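PDB 3E18: oxidoreductase from Listeria innocua, which binds NAD through a Rossmann-fold domain and is probably a dehydrogenase of the GFO/IDH/MocA family, its substrate unknown. Local coordinates for residues A[152-157]-A[234-239]; A[196-201]-A[336-341]; A[210-215]-A[226-231]. All coordinates share one frame; numbering follows the deposited sequence.

Contact 1: residues A[152-157]-A[234-239]; sequences RVHGAN and IKLPRW. With GOL (glycerol), chain J.
In the open-faced sheet of the GFO/IDH/MocA C-terminal domain, the end of strand 146-154 is joined to the loop that enters strand 239-243, with Arg152 and His154 meeting Leu236 and Arg238. The two segments run in broadly opposing directions, yet they share few direct bonds. One is Arg152 N to Arg238 O, 2.9 Å and nearly straight. The other replaces a backbone acceptor with a side chain: Leu236 N points at His154 ND1, 3.2 Å away, its N-H almost in line (174°) although the nitrogen lies 29° out of the ring plane. His154 NE2 is held by Glu227, so the imidazole is gripped at both nitrogens and its rotation fixed, and Tyr240 of the second subunit packs on it. Leu236 crosses this ring with CB 3.6 Å from His154 CE1, and its CD1 reaches Arg152 NE at 3.6 Å. The Arg152 chain runs extended from CG to NE past Pro237 O. There a water takes a bond from Arg152 NH2 and gives one to Pro237 O, while NH1 forms a salt bridge with Glu150. Between the backbones sits a glycerol, probably from the crystallisation liquor; it accepts from His154 N through O2, which donates back to His154 O. Arg238 turns at chi2 (68°), and its guanidinium lies between Trp239 NE1 over one face and Val153 CG2, 4.0 Å above the other. Arg238 NH1 is bonded to Ser151 OG, and NE forms a salt bridge with Asp130. Strand 223-229 flanks Val153 through backbone bonds, and Leu181 of helix 173-188 packs on Val153 and Arg238.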
loop_
_atom_site.group_PDB
_atom_site.type_symbol
_atom_site.label_atom_id
_atom_site.label_comp_id
_atom_site.label_asym_id
_atom_site.label_seq_id
_atom_site.Cartn_x
_atom_site.Cartn_y
_atom_site.Cartn_z
ATOM N N ARG A 152 9.198 -3.983 -1.707
ATOM C CA ARG A 152 8.380 -4.872 -2.523
ATOM C C ARG A 152 9.257 -5.736 -3.407
ATOM O O ARG A 152 10.165 -5.242 -4.043
ATOM C CB ARG A 152 7.453 -4.067 -3.461
ATOM C CG ARG A 152 6.304 -3.320 -2.788
ATOM C CD ARG A 152 5.460 -2.552 -3.817
ATOM N NE ARG A 152 4.300 -1.889 -3.195
ATOM C CZ ARG A 152 4.290 -0.649 -2.708
ATOM N NH1 ARG A 152 3.184 -0.156 -2.162
ATOM N NH2 ARG A 152 5.382 0.102 -2.744
ATOM N N VAL A 153 8.981 -7.029 -3.442
ATOM C CA VAL A 153 9.583 -7.881 -4.463
ATOM C C VAL A 153 8.462 -8.476 -5.297
ATOM O O VAL A 153 7.719 -9.339 -4.833
ATOM C CB VAL A 153 10.508 -8.976 -3.851
ATOM C CG1 VAL A 153 11.036 -9.899 -4.949
ATOM C CG2 VAL A 153 11.683 -8.334 -3.109
ATOM N N HIS A 154 8.351 -8.021 -6.540
ATOM C CA HIS A 154 7.289 -8.446 -7.437
ATOM C C HIS A 154 7.877 -9.212 -8.612
ATOM O O HIS A 154 8.986 -8.924 -9.057
ATOM C CB HIS A 154 6.560 -7.220 -7.998
ATOM C CG HIS A 154 5.588 -6.586 -7.045
ATOM N ND1 HIS A 154 4.826 -5.492 -7.394
ATOM C CD2 HIS A 154 5.229 -6.904 -5.778
ATOM C CE1 HIS A 154 4.058 -5.147 -6.375
ATOM N NE2 HIS A 154 4.278 -5.989 -5.383
ATOM N N GLY A 155 7.115 -10.159 -9.133
ATOM C CA GLY A 155 7.527 -10.889 -10.338
ATOM C C GLY A 155 6.362 -11.701 -10.833
ATOM O O GLY A 155 5.320 -11.712 -10.199
ATOM N N ALA A 156 6.506 -12.365 -11.978
ATOM C CA ALA A 156 5.442 -13.238 -12.443
ATOM C C ALA A 156 5.976 -14.614 -12.834
ATOM O O ALA A 156 5.751 -15.089 -13.944
ATOM C CB ALA A 156 4.673 -12.595 -13.588
ATOM N N ASN A 157 6.685 -15.248 -11.906
ATOM C CA ASN A 157 7.246 -16.576 -12.138
ATOM C C ASN A 157 6.658 -17.660 -11.228
ATOM O O ASN A 157 7.004 -18.841 -11.352
ATOM C CB ASN A 157 8.777 -16.533 -12.044
ATOM C CG ASN A 157 9.417 -15.872 -13.256
ATOM O OD1 ASN A 157 8.943 -16.025 -14.381
ATOM N ND2 ASN A 157 10.502 -15.131 -13.031
ATOM N N ILE A 234 3.393 -6.736 -14.025
ATOM C CA ILE A 234 3.991 -5.423 -13.967
ATOM C C ILE A 234 4.457 -5.252 -12.523
ATOM O O ILE A 234 3.715 -5.581 -11.601
ATOM C CB ILE A 234 2.959 -4.321 -14.364
ATOM C CG1 ILE A 234 2.550 -4.486 -15.835
ATOM C CG2 ILE A 234 3.519 -2.919 -14.111
ATOM C CD1 ILE A 234 1.353 -3.618 -16.269
ATOM N N LYS A 235 5.697 -4.796 -12.347
ATOM C CA LYS A 235 6.293 -4.669 -11.026
ATOM C C LYS A 235 6.167 -3.239 -10.516
ATOM O O LYS A 235 6.345 -2.289 -11.271
ATOM C CB LYS A 235 7.771 -5.079 -11.067
ATOM C CG LYS A 235 8.043 -6.487 -11.600
ATOM C CD LYS A 235 9.547 -6.775 -11.649
ATOM C CE LYS A 235 9.853 -8.170 -12.183
ATOM N NZ LYS A 235 9.723 -8.287 -13.668
ATOM N N LEU A 236 5.849 -3.093 -9.233
ATOM C CA LEU A 236 5.937 -1.810 -8.557
ATOM C C LEU A 236 7.395 -1.642 -8.096
ATOM O O LEU A 236 8.140 -2.614 -8.138
ATOM C CB LEU A 236 4.962 -1.756 -7.365
ATOM C CG LEU A 236 3.463 -1.651 -7.697
ATOM C CD1 LEU A 236 2.635 -1.551 -6.416
ATOM C CD2 LEU A 236 3.165 -0.455 -8.595
ATOM N N PRO A 237 7.829 -0.420 -7.688
ATOM C CA PRO A 237 9.242 -0.274 -7.277
ATOM C C PRO A 237 9.711 -1.178 -6.138
ATOM O O PRO A 237 8.925 -1.521 -5.237
ATOM C CB PRO A 237 9.337 1.198 -6.816
ATOM C CG PRO A 237 7.961 1.664 -6.681
ATOM C CD PRO A 237 7.141 0.884 -7.655
ATOM N N ARG A 238 11.000 -1.514 -6.174
ATOM C CA ARG A 238 11.648 -2.267 -5.108
ATOM C C ARG A 238 11.544 -1.504 -3.780
ATOM O O ARG A 238 11.196 -2.096 -2.764
ATOM C CB ARG A 238 13.102 -2.572 -5.494
ATOM C CG ARG A 238 13.945 -3.273 -4.438
ATOM C CD ARG A 238 13.531 -4.706 -4.145
ATOM N NE ARG A 238 14.249 -5.201 -2.975
ATOM C CZ ARG A 238 13.869 -5.030 -1.711
ATOM N NH1 ARG A 238 12.736 -4.410 -1.402
ATOM N NH2 ARG A 238 14.623 -5.517 -0.747
ATOM N N TRP A 239 11.815 -0.199 -3.801
ATOM C CA TRP A 239 11.764 0.631 -2.567
ATOM C C TRP A 239 10.998 1.920 -2.834
ATOM O O TRP A 239 11.130 2.511 -3.900
ATOM C CB TRP A 239 13.178 0.982 -2.117
ATOM C CG TRP A 239 13.951 -0.185 -1.510
ATOM C CD1 TRP A 239 14.879 -0.975 -2.133
ATOM C CD2 TRP A 239 13.857 -0.655 -0.171
ATOM N NE1 TRP A 239 15.369 -1.923 -1.258
ATOM C CE2 TRP A 239 14.760 -1.740 -0.042
ATOM C CE3 TRP A 239 13.106 -0.256 0.947
ATOM C CZ2 TRP A 239 14.923 -2.439 1.157
ATOM C CZ3 TRP A 239 13.258 -0.952 2.132
ATOM C CH2 TRP A 239 14.157 -2.032 2.234
HETATM C C1 GOL J . 12.498 -5.337 -8.007
HETATM O O1 GOL J . 12.629 -5.759 -9.348
HETATM C C2 GOL J . 11.299 -6.027 -7.353
HETATM O O2 GOL J . 11.268 -7.393 -7.700
HETATM C C3 GOL J . 9.998 -5.382 -7.811
HETATM O O3 GOL J . 9.227 -4.923 -6.719
HETATM O O HOH W 1 8.286 -0.308 -2.781
#

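Contact 2: residues A[196-201]-A[336-341]; sequences VSANLS and EAIFEA
Val196, Ala341 and Ala198 carry much of the surface buried where strand 196-201 meets helix 336-341, and the first of them works with both of its methyl groups. Val196 CG1, anti to the backbone N (chi1 -169°), lies 3.6 Å from Ile338 CG1, the two side chains crossing at about a right angle. The other branch, CG2, meets Ala337 CB at 4.0 Å. Ala341 brings its lone methyl onto the strand backbone instead: CB is 3.7 Å from Val196 O and 3.8 Å from Ala198 N. Small residues on both sides allow this close approach, and the axes of segments 196-201 and 336-341 pass within 6.7 Å of each other. The arrangement is alpha/beta packing, in which helix 325-344 lies against one face of the large mixed sheet of the C-terminal domain. The axes of the two segments are inclined at 66°, so the helix here crosses the strand instead of following it. Ala198 CB rests against Ile338, 3.8 Å from CG2 and close to the carbonyl O as well, and stands a little farther from the methyl of Ala341. Farther along the strand, Leu200 directs CD1 at the edge of the Phe339 ring, close to the ring plane, and is 4.1 Å from Phe339 CD1. Phe339 CB points away from the strand, but chi1 of -83° sets CG beside the backbone N and the ring comes back to reach the leucine. Val174 of helix 173-188 touches both Leu200 and Phe339, while Leu182 of that helix packs on Ile338; Val348 of the short last strand lies against Ala337 and Ala341.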
loop_
_atom_site.group_PDB
_atom_site.type_symbol
_atom_site.label_atom_id
_atom_site.label_comp_id
_atom_site.label_asym_id
_atom_site.label_seq_id
_atom_site.Cartn_x
_atom_site.Cartn_y
_atom_site.Cartn_z
ATOM N N VAL A 196 0.779 -5.431 13.528
ATOM C CA VAL A 196 0.925 -6.056 12.197
ATOM C C VAL A 196 -0.456 -6.431 11.681
ATOM O O VAL A 196 -1.227 -7.077 12.398
ATOM C CB VAL A 196 1.702 -7.407 12.277
ATOM C CG1 VAL A 196 2.085 -7.903 10.887
ATOM C CG2 VAL A 196 2.909 -7.307 13.157
ATOM N N SER A 197 -0.766 -6.066 10.437
ATOM C CA SER A 197 -1.927 -6.624 9.765
ATOM C C SER A 197 -1.334 -7.239 8.504
ATOM O O SER A 197 -0.283 -6.813 8.063
ATOM C CB SER A 197 -2.925 -5.525 9.408
ATOM O OG SER A 197 -2.403 -4.598 8.475
ATOM N N ALA A 198 -1.985 -8.243 7.961
ATOM C CA ALA A 198 -1.453 -8.932 6.770
ATOM C C ALA A 198 -2.549 -9.621 6.033
ATOM O O ALA A 198 -3.594 -9.944 6.598
ATOM C CB ALA A 198 -0.367 -9.964 7.167
ATOM N N ASN A 199 -2.303 -9.838 4.749
ATOM C CA ASN A 199 -3.192 -10.640 3.931
ATOM C C ASN A 199 -2.304 -11.439 3.010
ATOM O O ASN A 199 -1.278 -10.953 2.547
ATOM C CB ASN A 199 -4.238 -9.758 3.194
ATOM C CG ASN A 199 -4.384 -10.130 1.711
ATOM O OD1 ASN A 199 -5.011 -11.147 1.349
ATOM N ND2 ASN A 199 -3.837 -9.276 0.840
ATOM N N LEU A 200 -2.665 -12.701 2.815
ATOM C CA LEU A 200 -1.871 -13.601 1.988
ATOM C C LEU A 200 -2.535 -13.805 0.639
ATOM O O LEU A 200 -3.757 -13.739 0.516
ATOM C CB LEU A 200 -1.706 -14.964 2.674
ATOM C CG LEU A 200 -1.154 -15.056 4.098
ATOM C CD1 LEU A 200 -1.196 -16.498 4.621
ATOM C CD2 LEU A 200 0.247 -14.501 4.178
ATOM N N SER A 201 -1.733 -14.085 -0.374
ATOM C CA SER A 201 -2.280 -14.401 -1.682
ATOM C C SER A 201 -2.280 -15.904 -1.923
ATOM O O SER A 201 -1.267 -16.564 -1.720
ATOM C CB SER A 201 -1.475 -13.706 -2.774
ATOM O OG SER A 201 -1.880 -14.178 -4.049
ATOM N N GLU A 336 5.303 -15.114 12.632
ATOM C CA GLU A 336 4.203 -15.721 13.376
ATOM C C GLU A 336 3.021 -14.756 13.533
ATOM O O GLU A 336 1.868 -15.163 13.335
ATOM C CB GLU A 336 4.693 -16.226 14.731
ATOM C CG GLU A 336 5.588 -17.451 14.598
ATOM C CD GLU A 336 6.263 -17.858 15.889
ATOM O OE1 GLU A 336 6.443 -17.013 16.800
ATOM O OE2 GLU A 336 6.610 -19.045 15.991
ATOM N N ALA A 337 3.312 -13.489 13.863
ATOM C CA ALA A 337 2.290 -12.423 13.891
ATOM C C ALA A 337 1.610 -12.229 12.536
ATOM O O ALA A 337 0.402 -12.026 12.472
ATOM C CB ALA A 337 2.879 -11.114 14.370
ATOM N N ILE A 338 2.385 -12.317 11.460
ATOM C CA ILE A 338 1.848 -12.125 10.112
ATOM C C ILE A 338 0.859 -13.235 9.795
ATOM O O ILE A 338 -0.246 -12.968 9.311
ATOM C CB ILE A 338 2.990 -12.054 9.068
ATOM C CG1 ILE A 338 3.612 -10.655 9.096
ATOM C CG2 ILE A 338 2.507 -12.401 7.658
ATOM C CD1 ILE A 338 4.941 -10.549 8.364
ATOM N N PHE A 339 1.252 -14.475 10.077
ATOM C CA PHE A 339 0.397 -15.627 9.789
ATOM C C PHE A 339 -0.894 -15.599 10.593
ATOM O O PHE A 339 -1.976 -15.885 10.070
ATOM C CB PHE A 339 1.159 -16.916 10.037
ATOM C CG PHE A 339 2.020 -17.318 8.884
ATOM C CD1 PHE A 339 1.482 -17.386 7.599
ATOM C CD2 PHE A 339 3.356 -17.632 9.069
ATOM C CE1 PHE A 339 2.265 -17.755 6.525
ATOM C CE2 PHE A 339 4.149 -18.024 7.983
ATOM C CZ PHE A 339 3.599 -18.082 6.722
ATOM N N GLU A 340 -0.766 -15.221 11.860
ATOM C CA GLU A 340 -1.909 -15.049 12.737
ATOM C C GLU A 340 -2.835 -13.924 12.248
ATOM O O GLU A 340 -4.063 -14.094 12.220
ATOM C CB GLU A 340 -1.430 -14.764 14.160
ATOM C CG GLU A 340 -2.574 -14.686 15.176
ATOM C CD GLU A 340 -2.157 -14.103 16.512
ATOM O OE1 GLU A 340 -0.950 -14.134 16.854
ATOM O OE2 GLU A 340 -3.051 -13.612 17.232
ATOM N N ALA A 341 -2.249 -12.790 11.857
ATOM C CA ALA A 341 -3.015 -11.636 11.369
ATOM C C ALA A 341 -3.825 -11.993 10.139
ATOM O O ALA A 341 -5.006 -11.661 10.045
ATOM C CB ALA A 341 -2.077 -10.439 11.080
#

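Contact 3: residues A[210-215]-A[226-231]; sequences DGFVTF and IEVGTT
Thr230 OG1 donates to Asp210 O in a short bond of 2.6 Å that lies in the carbonyl plane, on a lone pair. Beside it a water links the two segments, giving a proton to Asp210 OD1 and accepting one from Thr230 N at 2.9 Å; it also bonds Thr231 OG1. Asp210 OD1 is further held by Ser201, and Thr231 OG1 by Lys242 of the second subunit. From here the antiparallel hairpin of strands 211-218 and 223-229 is bonded backbone to backbone. Phe212 and Val228 form one hydrogen-bonded pair, Thr214 and Ile226 the next, with N to O distances of 3.0 to 3.1 Å. The Phe212 ring, swung by chi1 of 69° between the backbone N and the carbonyl carbon, leans across toward the partner strand. Its CE2 presses on Val228 CG2 at 3.4 Å, and CE1 reaches Ile226 CG2 at 4.1 Å. On this face Thr214 CG2 lies 3.7 Å from Ile226 CB. Val213 and Glu227 share the other face, side by side, with Val213 CG2 3.7 Å from Glu227 OE1; the carboxylate is bonded to His154 and Gln225. Thus one face is largely apolar, packed under helix 173-188, and the other carries a buried carboxylate whose charge is probably steadied by its polar neighbours.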
loop_
_atom_site.group_PDB
_atom_site.type_symbol
_atom_site.label_atom_id
_atom_site.label_comp_id
_atom_site.label_asym_id
_atom_site.label_seq_id
_atom_site.Cartn_x
_atom_site.Cartn_y
_atom_site.Cartn_z
ATOM N N ASP A 210 1.363 -17.532 -2.209
ATOM C CA ASP A 210 2.207 -17.200 -3.356
ATOM C C ASP A 210 2.597 -15.724 -3.290
ATOM O O ASP A 210 3.240 -15.172 -4.188
ATOM C CB ASP A 210 1.523 -17.570 -4.678
ATOM C CG ASP A 210 0.164 -16.901 -4.857
ATOM O OD1 ASP A 210 0.118 -15.659 -4.942
ATOM O OD2 ASP A 210 -0.858 -17.621 -4.948
ATOM N N GLY A 211 2.178 -15.074 -2.212
ATOM C CA GLY A 211 2.519 -13.698 -2.019
ATOM C C GLY A 211 1.835 -13.205 -0.763
ATOM O O GLY A 211 0.982 -13.880 -0.213
ATOM N N PHE A 212 2.186 -12.002 -0.353
ATOM C CA PHE A 212 1.562 -11.385 0.819
ATOM C C PHE A 212 1.752 -9.888 0.807
ATOM O O PHE A 212 2.539 -9.356 0.016
ATOM C CB PHE A 212 2.137 -11.974 2.108
ATOM C CG PHE A 212 3.565 -11.595 2.375
ATOM C CD1 PHE A 212 3.863 -10.568 3.261
ATOM C CD2 PHE A 212 4.616 -12.266 1.748
ATOM C CE1 PHE A 212 5.178 -10.197 3.508
ATOM C CE2 PHE A 212 5.934 -11.900 2.005
ATOM C CZ PHE A 212 6.206 -10.863 2.888
ATOM N N VAL A 213 1.054 -9.218 1.722
ATOM C CA VAL A 213 1.348 -7.843 2.018
ATOM C C VAL A 213 1.147 -7.725 3.520
ATOM O O VAL A 213 0.296 -8.404 4.079
ATOM C CB VAL A 213 0.447 -6.855 1.207
ATOM C CG1 VAL A 213 -1.018 -7.278 1.242
ATOM C CG2 VAL A 213 0.620 -5.416 1.691
ATOM N N THR A 214 1.961 -6.912 4.165
ATOM C CA THR A 214 1.800 -6.646 5.578
ATOM C C THR A 214 2.020 -5.165 5.877
ATOM O O THR A 214 2.828 -4.521 5.227
ATOM C CB THR A 214 2.718 -7.575 6.427
ATOM O OG1 THR A 214 2.623 -7.220 7.811
ATOM C CG2 THR A 214 4.169 -7.494 5.981
ATOM N N PHE A 215 1.301 -4.615 6.858
ATOM C CA PHE A 215 1.513 -3.237 7.233
ATOM C C PHE A 215 1.928 -3.286 8.686
ATOM O O PHE A 215 1.190 -3.798 9.538
ATOM C CB PHE A 215 0.235 -2.393 7.054
ATOM C CG PHE A 215 0.472 -0.885 7.087
ATOM C CD1 PHE A 215 0.704 -0.182 5.914
ATOM C CD2 PHE A 215 0.451 -0.174 8.295
ATOM C CE1 PHE A 215 0.922 1.207 5.926
ATOM C CE2 PHE A 215 0.666 1.199 8.317
ATOM C CZ PHE A 215 0.897 1.897 7.122
ATOM N N ILE A 226 5.378 -4.212 3.568
ATOM C CA ILE A 226 6.271 -5.207 2.950
ATOM C C ILE A 226 5.430 -6.079 2.057
ATOM O O ILE A 226 4.347 -6.532 2.429
ATOM C CB ILE A 226 6.998 -6.097 4.015
ATOM C CG1 ILE A 226 7.681 -5.241 5.099
ATOM C CG2 ILE A 226 7.910 -7.122 3.356
ATOM C CD1 ILE A 226 8.686 -4.207 4.606
ATOM N N GLU A 227 5.916 -6.364 0.863
ATOM C CA GLU A 227 5.038 -7.068 -0.034
ATOM C C GLU A 227 5.915 -7.972 -0.866
ATOM O O GLU A 227 7.043 -7.609 -1.179
ATOM C CB GLU A 227 4.389 -5.998 -0.900
ATOM C CG GLU A 227 3.226 -6.363 -1.730
ATOM C CD GLU A 227 2.621 -5.113 -2.330
ATOM O OE1 GLU A 227 1.947 -4.342 -1.602
ATOM O OE2 GLU A 227 2.851 -4.886 -3.528
ATOM N N VAL A 228 5.418 -9.167 -1.151
ATOM C CA VAL A 228 6.021 -10.055 -2.140
ATOM C C VAL A 228 4.883 -10.476 -3.017
ATOM O O VAL A 228 3.788 -10.749 -2.528
ATOM C CB VAL A 228 6.686 -11.307 -1.502
ATOM C CG1 VAL A 228 7.174 -12.306 -2.587
ATOM C CG2 VAL A 228 7.872 -10.917 -0.642
ATOM N N GLY A 229 5.123 -10.543 -4.320
ATOM C CA GLY A 229 4.109 -11.059 -5.204
ATOM C C GLY A 229 4.807 -11.860 -6.284
ATOM O O GLY A 229 5.908 -11.500 -6.706
ATOM N N THR A 230 4.169 -12.948 -6.704
ATOM C CA THR A 230 4.707 -13.827 -7.752
ATOM C C THR A 230 3.738 -13.936 -8.920
ATOM O O THR A 230 3.892 -14.795 -9.798
ATOM C CB THR A 230 5.068 -15.249 -7.211
ATOM O OG1 THR A 230 3.936 -15.852 -6.555
ATOM C CG2 THR A 230 6.235 -15.182 -6.248
ATOM N N THR A 231 2.757 -13.034 -8.947
ATOM C CA THR A 231 1.698 -13.033 -9.973
ATOM C C THR A 231 1.552 -11.634 -10.587
ATOM O O THR A 231 0.474 -11.243 -11.045
ATOM C CB THR A 231 0.340 -13.448 -9.356
ATOM O OG1 THR A 231 0.103 -12.683 -8.158
ATOM C CG2 THR A 231 0.352 -14.917 -8.986
HETATM O O HOH W 2 1.466 -13.177 -5.723
#

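All three contacts hold the same mixed sheet, but at different places. Contact 3 is an interior strand pair, buried and backbone-bonded; contact 1, also mostly buried, joins the end of a strand to a loop, with a histidine, water and glycerol standing in where regular pairing gives out; contact 2 is partly buried and carried by apolar side chains, a helix laid on a sheet face. Contact 3 lies in sequence inside the loops closed by both others and touches each through probable backbone hydrogen bonds: Val153 O with Gly229 N toward contact 1, Ser201 N with Gly211 O toward contact 2. Contacts 1 and 2 do not touch. The second subunit reaches contacts 1 and 3 more widely than contact 2.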